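Local coordinates for methylxanthine N3-demethylase NdmB (Pseudomonas putida, PDB 6ICL), which catalyses the N3-demethylation of theobromine and 3-methylxanthine, releasing formaldehyde, as a Rieske-type oxygenase in bacterial caffeine degradation, at residues 34-46 and 145-159. Residues are numbered along the deposited sequence; the frame is centred on the assembly and turned at random.
Sequences RHFWHPVCTLNEF and DIVWVRLDNSFDCTQ
Arg150 lies against the indole of Trp37 along most of its length. Its CB sits over one face, 4.0 Å from the centroid of the five-membered ring of Trp37 and 18° off the normal, a CH-pi contact. CG runs past the carbonyls of His35 and Phe36, and CD comes within 3.3 Å of His35 O. With CG anti to the backbone N (chi1 176°), the bend at chi3 lays one guanidinium face against the NE1 corner of the Trp37 indole, the planes 35° apart. At the tip, NH1 donates in the guanidinium plane to Thr158 OG1, whose proton goes to His35 O at 2.5 Å, while NH2 forms a salt bridge with Asp139. An alanine in place of Trp37 would probably uncover the aliphatic chain and guanidinium face of Arg150 and open a gap beside Trp148 CB. The His35 and Phe155 rings form an offset stack, centroids 4.0 Å apart and planes nearly parallel. Strands 37-42 and 146-150 pair antiparallel at the edge of the six-stranded Rieske-domain sheet: His38 N meets Val149 O at 2.8 Å, and Pro39 CB lies 3.8 Å from the centroid of the six-membered ring of Trp148, a CH-pi contact. Strand 270-281 of the C-terminal domain touches Pro39 and Trp148. The chemistry implies a buried arginine with charge probably balanced by Asp139 and rotation restricted by the indole and the Thr158 hydroxyl.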
loop_
_atom_site.group_PDB
_atom_site.type_symbol
_atom_site.label_atom_id
_atom_site.label_comp_id
_atom_site.label_asym_id
_atom_site.label_seq_id
_atom_site.Cartn_x
_atom_site.Cartn_y
_atom_site.Cartn_z
ATOM N N ARG A 34 9.413 15.038 -35.450
ATOM C CA ARG A 34 9.197 13.767 -36.131
ATOM C C ARG A 34 10.323 13.382 -37.086
ATOM O O ARG A 34 10.469 12.195 -37.386
ATOM C CB ARG A 34 7.877 13.815 -36.885
ATOM C CG ARG A 34 6.710 14.089 -35.965
ATOM C CD ARG A 34 5.421 14.090 -36.742
ATOM N NE ARG A 34 5.170 12.797 -37.371
ATOM C CZ ARG A 34 4.465 11.828 -36.801
ATOM N NH1 ARG A 34 3.952 12.022 -35.593
ATOM N NH2 ARG A 34 4.269 10.673 -37.433
ATOM N N HIS A 35 11.137 14.338 -37.547
ATOM C CA HIS A 35 12.155 14.088 -38.572
ATOM C C HIS A 35 13.510 13.701 -38.000
ATOM O O HIS A 35 14.437 13.408 -38.772
ATOM C CB HIS A 35 12.316 15.326 -39.465
ATOM C CG HIS A 35 11.101 15.630 -40.283
ATOM N ND1 HIS A 35 10.113 16.492 -39.860
ATOM C CD2 HIS A 35 10.700 15.159 -41.490
ATOM C CE1 HIS A 35 9.159 16.543 -40.771
ATOM N NE2 HIS A 35 9.492 15.743 -41.769
ATOM N N PHE A 36 13.652 13.695 -36.681
ATOM C CA PHE A 36 14.900 13.311 -36.041
ATOM C C PHE A 36 14.825 11.887 -35.496
ATOM O O PHE A 36 13.744 11.343 -35.242
ATOM C CB PHE A 36 15.237 14.291 -34.918
ATOM C CG PHE A 36 15.512 15.683 -35.400
ATOM C CD1 PHE A 36 14.469 16.582 -35.603
ATOM C CD2 PHE A 36 16.823 16.104 -35.638
ATOM C CE1 PHE A 36 14.731 17.909 -36.048
ATOM C CE2 PHE A 36 17.101 17.406 -36.075
ATOM C CZ PHE A 36 16.044 18.311 -36.284
ATOM N N TRP A 37 15.997 11.278 -35.351
ATOM C CA TRP A 37 16.124 10.004 -34.665
ATOM C C TRP A 37 16.034 10.218 -33.159
ATOM O O TRP A 37 16.745 11.059 -32.602
ATOM C CB TRP A 37 17.455 9.339 -34.998
ATOM C CG TRP A 37 17.605 8.931 -36.420
ATOM C CD1 TRP A 37 18.038 9.713 -37.455
ATOM C CD2 TRP A 37 17.373 7.624 -36.972
ATOM N NE1 TRP A 37 18.078 8.981 -38.609
ATOM C CE2 TRP A 37 17.679 7.694 -38.350
ATOM C CE3 TRP A 37 16.934 6.409 -36.437
ATOM C CZ2 TRP A 37 17.563 6.585 -39.211
ATOM C CZ3 TRP A 37 16.812 5.308 -37.292
ATOM C CH2 TRP A 37 17.124 5.408 -38.667
ATOM N N HIS A 38 15.152 9.461 -32.506
ATOM C CA HIS A 38 15.023 9.512 -31.055
ATOM C C HIS A 38 15.249 8.128 -30.458
ATOM O O HIS A 38 14.788 7.124 -31.020
ATOM C CB HIS A 38 13.642 10.005 -30.649
ATOM C CG HIS A 38 13.337 11.382 -31.136
ATOM N ND1 HIS A 38 13.973 12.497 -30.645
ATOM C CD2 HIS A 38 12.477 11.819 -32.084
ATOM C CE1 HIS A 38 13.521 13.565 -31.277
ATOM N NE2 HIS A 38 12.606 13.181 -32.147
ATOM N N PRO A 39 15.927 8.041 -29.318
ATOM C CA PRO A 39 16.073 6.750 -28.646
ATOM C C PRO A 39 14.771 6.386 -27.932
ATOM O O PRO A 39 14.127 7.236 -27.305
ATOM C CB PRO A 39 17.210 7.003 -27.660
ATOM C CG PRO A 39 16.951 8.483 -27.232
ATOM C CD PRO A 39 16.350 9.171 -28.465
ATOM N N VAL A 40 14.358 5.123 -28.071
ATOM C CA VAL A 40 13.138 4.664 -27.417
ATOM C C VAL A 40 13.411 3.670 -26.289
ATOM O O VAL A 40 12.629 3.624 -25.329
ATOM C CB VAL A 40 12.150 4.080 -28.439
ATOM C CG1 VAL A 40 11.594 5.209 -29.332
ATOM C CG2 VAL A 40 12.825 2.953 -29.261
ATOM N N CYS A 41 14.503 2.915 -26.337
ATOM C CA CYS A 41 14.877 2.066 -25.212
ATOM C C CYS A 41 16.301 1.585 -25.454
ATOM O O CYS A 41 16.826 1.690 -26.564
ATOM C CB CYS A 41 13.911 0.871 -25.056
ATOM S SG CYS A 41 13.878 -0.202 -26.541
ATOM N N THR A 42 16.936 1.097 -24.397
ATOM C CA THR A 42 18.211 0.440 -24.612
ATOM C C THR A 42 17.954 -0.949 -25.183
ATOM O O THR A 42 16.847 -1.489 -25.091
ATOM C CB THR A 42 19.014 0.344 -23.319
ATOM O OG1 THR A 42 18.368 -0.573 -22.416
ATOM C CG2 THR A 42 19.121 1.729 -22.655
ATOM N N LEU A 43 18.985 -1.512 -25.808
ATOM C CA LEU A 43 18.878 -2.864 -26.331
ATOM C C LEU A 43 18.540 -3.853 -25.216
ATOM O O LEU A 43 17.652 -4.701 -25.371
ATOM C CB LEU A 43 20.191 -3.233 -27.029
ATOM C CG LEU A 43 20.222 -4.584 -27.724
ATOM C CD1 LEU A 43 19.023 -4.682 -28.657
ATOM C CD2 LEU A 43 21.558 -4.718 -28.498
ATOM N N ASN A 44 19.221 -3.731 -24.075
ATOM C CA ASN A 44 18.914 -4.572 -22.923
ATOM C C ASN A 44 17.456 -4.431 -22.496
ATOM O O ASN A 44 16.762 -5.435 -22.244
ATOM C CB ASN A 44 19.838 -4.206 -21.771
ATOM C CG ASN A 44 19.855 -5.259 -20.713
ATOM O OD1 ASN A 44 19.195 -5.128 -19.676
ATOM N ND2 ASN A 44 20.587 -6.342 -20.973
ATOM N N GLU A 45 16.976 -3.184 -22.380
ATOM C CA GLU A 45 15.566 -2.960 -22.072
ATOM C C GLU A 45 14.657 -3.656 -23.076
ATOM O O GLU A 45 13.629 -4.237 -22.703
ATOM C CB GLU A 45 15.268 -1.453 -22.026
ATOM C CG GLU A 45 15.640 -0.813 -20.686
ATOM C CD GLU A 45 15.702 0.714 -20.742
ATOM O OE1 GLU A 45 16.044 1.317 -19.709
ATOM O OE2 GLU A 45 15.422 1.305 -21.813
ATOM N N PHE A 46 15.002 -3.595 -24.366
ATOM C CA PHE A 46 14.162 -4.249 -25.362
ATOM C C PHE A 46 14.144 -5.771 -25.171
ATOM O O PHE A 46 13.089 -6.414 -25.279
ATOM C CB PHE A 46 14.657 -3.906 -26.768
ATOM C CG PHE A 46 14.083 -4.782 -27.805
ATOM C CD1 PHE A 46 12.791 -4.548 -28.290
ATOM C CD2 PHE A 46 14.794 -5.880 -28.270
ATOM C CE1 PHE A 46 12.235 -5.391 -29.259
ATOM C CE2 PHE A 46 14.243 -6.724 -29.214
ATOM C CZ PHE A 46 12.956 -6.471 -29.717
ATOM N N ASP A 145 24.103 0.279 -28.605
ATOM C CA ASP A 145 23.244 -0.578 -27.785
ATOM C C ASP A 145 21.998 0.164 -27.320
ATOM O O ASP A 145 21.478 -0.075 -26.225
ATOM C CB ASP A 145 24.011 -1.175 -26.600
ATOM C CG ASP A 145 25.064 -2.193 -27.054
ATOM O OD1 ASP A 145 24.903 -2.752 -28.172
ATOM O OD2 ASP A 145 26.047 -2.423 -26.306
ATOM N N ILE A 146 21.506 1.058 -28.173
ATOM C CA ILE A 146 20.266 1.781 -27.944
ATOM C C ILE A 146 19.403 1.647 -29.188
ATOM O O ILE A 146 19.931 1.596 -30.303
ATOM C CB ILE A 146 20.557 3.254 -27.600
ATOM C CG1 ILE A 146 21.095 3.338 -26.163
ATOM C CG2 ILE A 146 19.316 4.110 -27.798
ATOM C CD1 ILE A 146 21.553 4.741 -25.745
ATOM N N VAL A 147 18.084 1.546 -29.004
ATOM C CA VAL A 147 17.137 1.472 -30.113
ATOM C C VAL A 147 16.658 2.875 -30.481
ATOM O O VAL A 147 16.063 3.577 -29.654
ATOM C CB VAL A 147 15.945 0.573 -29.762
ATOM C CG1 VAL A 147 15.016 0.424 -30.973
ATOM C CG2 VAL A 147 16.433 -0.786 -29.266
ATOM N N TRP A 148 16.883 3.261 -31.740
ATOM C CA TRP A 148 16.545 4.577 -32.272
ATOM C C TRP A 148 15.426 4.443 -33.286
ATOM O O TRP A 148 15.393 3.493 -34.075
ATOM C CB TRP A 148 17.755 5.219 -32.962
ATOM C CG TRP A 148 18.911 5.370 -32.083
ATOM C CD1 TRP A 148 19.885 4.440 -31.824
ATOM C CD2 TRP A 148 19.228 6.514 -31.303
ATOM N NE1 TRP A 148 20.802 4.951 -30.936
ATOM C CE2 TRP A 148 20.418 6.228 -30.602
ATOM C CE3 TRP A 148 18.625 7.768 -31.136
ATOM C CZ2 TRP A 148 21.006 7.141 -29.734
ATOM C CZ3 TRP A 148 19.213 8.675 -30.292
ATOM C CH2 TRP A 148 20.394 8.361 -29.596
ATOM N N VAL A 149 14.519 5.401 -33.277
ATOM C CA VAL A 149 13.407 5.437 -34.206
ATOM C C VAL A 149 13.320 6.843 -34.790
ATOM O O VAL A 149 13.482 7.838 -34.076
ATOM C CB VAL A 149 12.069 5.060 -33.529
ATOM C CG1 VAL A 149 10.910 5.172 -34.527
ATOM C CG2 VAL A 149 12.129 3.657 -32.904
ATOM N N ARG A 150 13.037 6.917 -36.089
ATOM C CA ARG A 150 12.732 8.170 -36.767
ATOM C C ARG A 150 11.371 8.017 -37.423
ATOM O O ARG A 150 11.175 7.125 -38.252
ATOM C CB ARG A 150 13.805 8.528 -37.802
ATOM C CG ARG A 150 13.453 9.800 -38.607
ATOM C CD ARG A 150 14.604 10.222 -39.512
ATOM N NE ARG A 150 14.884 9.234 -40.548
ATOM C CZ ARG A 150 15.879 9.335 -41.432
ATOM N NH1 ARG A 150 16.709 10.381 -41.402
ATOM N NH2 ARG A 150 16.058 8.382 -42.339
ATOM N N LEU A 151 10.425 8.870 -37.027
ATOM C CA LEU A 151 9.058 8.701 -37.477
ATOM C C LEU A 151 8.851 9.165 -38.906
ATOM O O LEU A 151 7.951 8.655 -39.582
ATOM C CB LEU A 151 8.105 9.459 -36.564
ATOM C CG LEU A 151 8.008 8.896 -35.150
ATOM C CD1 LEU A 151 7.004 9.726 -34.352
ATOM C CD2 LEU A 151 7.614 7.406 -35.193
ATOM N N ASP A 152 9.624 10.140 -39.372
ATOM C CA ASP A 152 9.394 10.706 -40.693
ATOM C C ASP A 152 10.706 10.799 -41.450
ATOM O O ASP A 152 11.641 11.481 -41.010
ATOM C CB ASP A 152 8.713 12.076 -40.630
ATOM C CG ASP A 152 8.172 12.499 -41.992
ATOM O OD1 ASP A 152 8.822 12.182 -42.991
ATOM O OD2 ASP A 152 7.090 13.099 -42.079
ATOM N N ASN A 153 10.727 10.107 -42.598
ATOM C CA ASN A 153 11.771 9.983 -43.609
ATOM C C ASN A 153 11.843 11.132 -44.597
ATOM O O ASN A 153 12.879 11.278 -45.256
ATOM C CB ASN A 153 11.498 8.739 -44.468
ATOM C CG ASN A 153 12.465 7.694 -44.220
ATOM O OD1 ASN A 153 13.453 7.950 -43.546
ATOM N ND2 ASN A 153 12.226 6.502 -44.735
ATOM N N SER A 154 10.746 11.879 -44.768
ATOM C CA SER A 154 10.539 12.684 -45.969
ATOM C C SER A 154 11.719 13.596 -46.279
ATOM O O SER A 154 12.092 13.757 -47.445
ATOM C CB SER A 154 9.275 13.525 -45.819
ATOM O OG SER A 154 8.134 12.713 -45.681
ATOM N N PHE A 155 12.308 14.218 -45.263
ATOM C CA PHE A 155 13.260 15.291 -45.516
ATOM C C PHE A 155 14.703 14.809 -45.570
ATOM O O PHE A 155 15.581 15.598 -45.942
ATOM C CB PHE A 155 13.107 16.387 -44.460
ATOM C CG PHE A 155 11.742 17.039 -44.454
ATOM C CD1 PHE A 155 10.836 16.809 -45.476
ATOM C CD2 PHE A 155 11.376 17.905 -43.424
ATOM C CE1 PHE A 155 9.582 17.416 -45.469
ATOM C CE2 PHE A 155 10.119 18.520 -43.403
ATOM C CZ PHE A 155 9.222 18.279 -44.429
ATOM N N ASP A 156 14.954 13.545 -45.205
ATOM C CA ASP A 156 16.218 12.830 -45.449
ATOM C C ASP A 156 17.456 13.685 -45.161
ATOM O O ASP A 156 18.368 13.793 -45.984
ATOM C CB ASP A 156 16.263 12.296 -46.883
ATOM C CG ASP A 156 17.508 11.439 -47.160
ATOM O OD1 ASP A 156 17.992 10.740 -46.238
ATOM O OD2 ASP A 156 18.022 11.482 -48.301
ATOM N N CYS A 157 17.506 14.291 -43.960
ATOM C CA CYS A 157 18.701 15.059 -43.625
ATOM C C CYS A 157 19.150 14.930 -42.173
ATOM O O CYS A 157 19.976 15.737 -41.721
ATOM C CB CYS A 157 18.505 16.539 -43.928
ATOM S SG CYS A 157 17.125 17.261 -43.070
ATOM N N THR A 158 18.663 13.937 -41.432
ATOM C CA THR A 158 19.043 13.763 -40.037
ATOM C C THR A 158 19.700 12.401 -39.850
ATOM O O THR A 158 19.448 11.456 -40.607
ATOM C CB THR A 158 17.820 13.904 -39.107
ATOM O OG1 THR A 158 16.787 13.003 -39.533
ATOM C CG2 THR A 158 17.277 15.348 -39.131
ATOM N N GLN A 159 20.559 12.303 -38.842
ATOM C CA GLN A 159 21.226 11.045 -38.539
ATOM C C GLN A 159 21.185 10.775 -37.038
ATOM O O GLN A 159 20.808 11.634 -36.233
ATOM C CB GLN A 159 22.676 11.044 -39.034
ATOM C CG GLN A 159 23.567 12.089 -38.408
ATOM C CD GLN A 159 24.941 12.108 -39.076
ATOM O OE1 GLN A 159 25.384 11.097 -39.623
ATOM N NE2 GLN A 159 25.610 13.255 -39.042
HETATM O O HOH W 1 11.139 10.722 -34.872
HETATM O O HOH W 2 18.499 12.716 -35.664
HETATM O O HOH W 3 21.684 -2.031 -23.811
#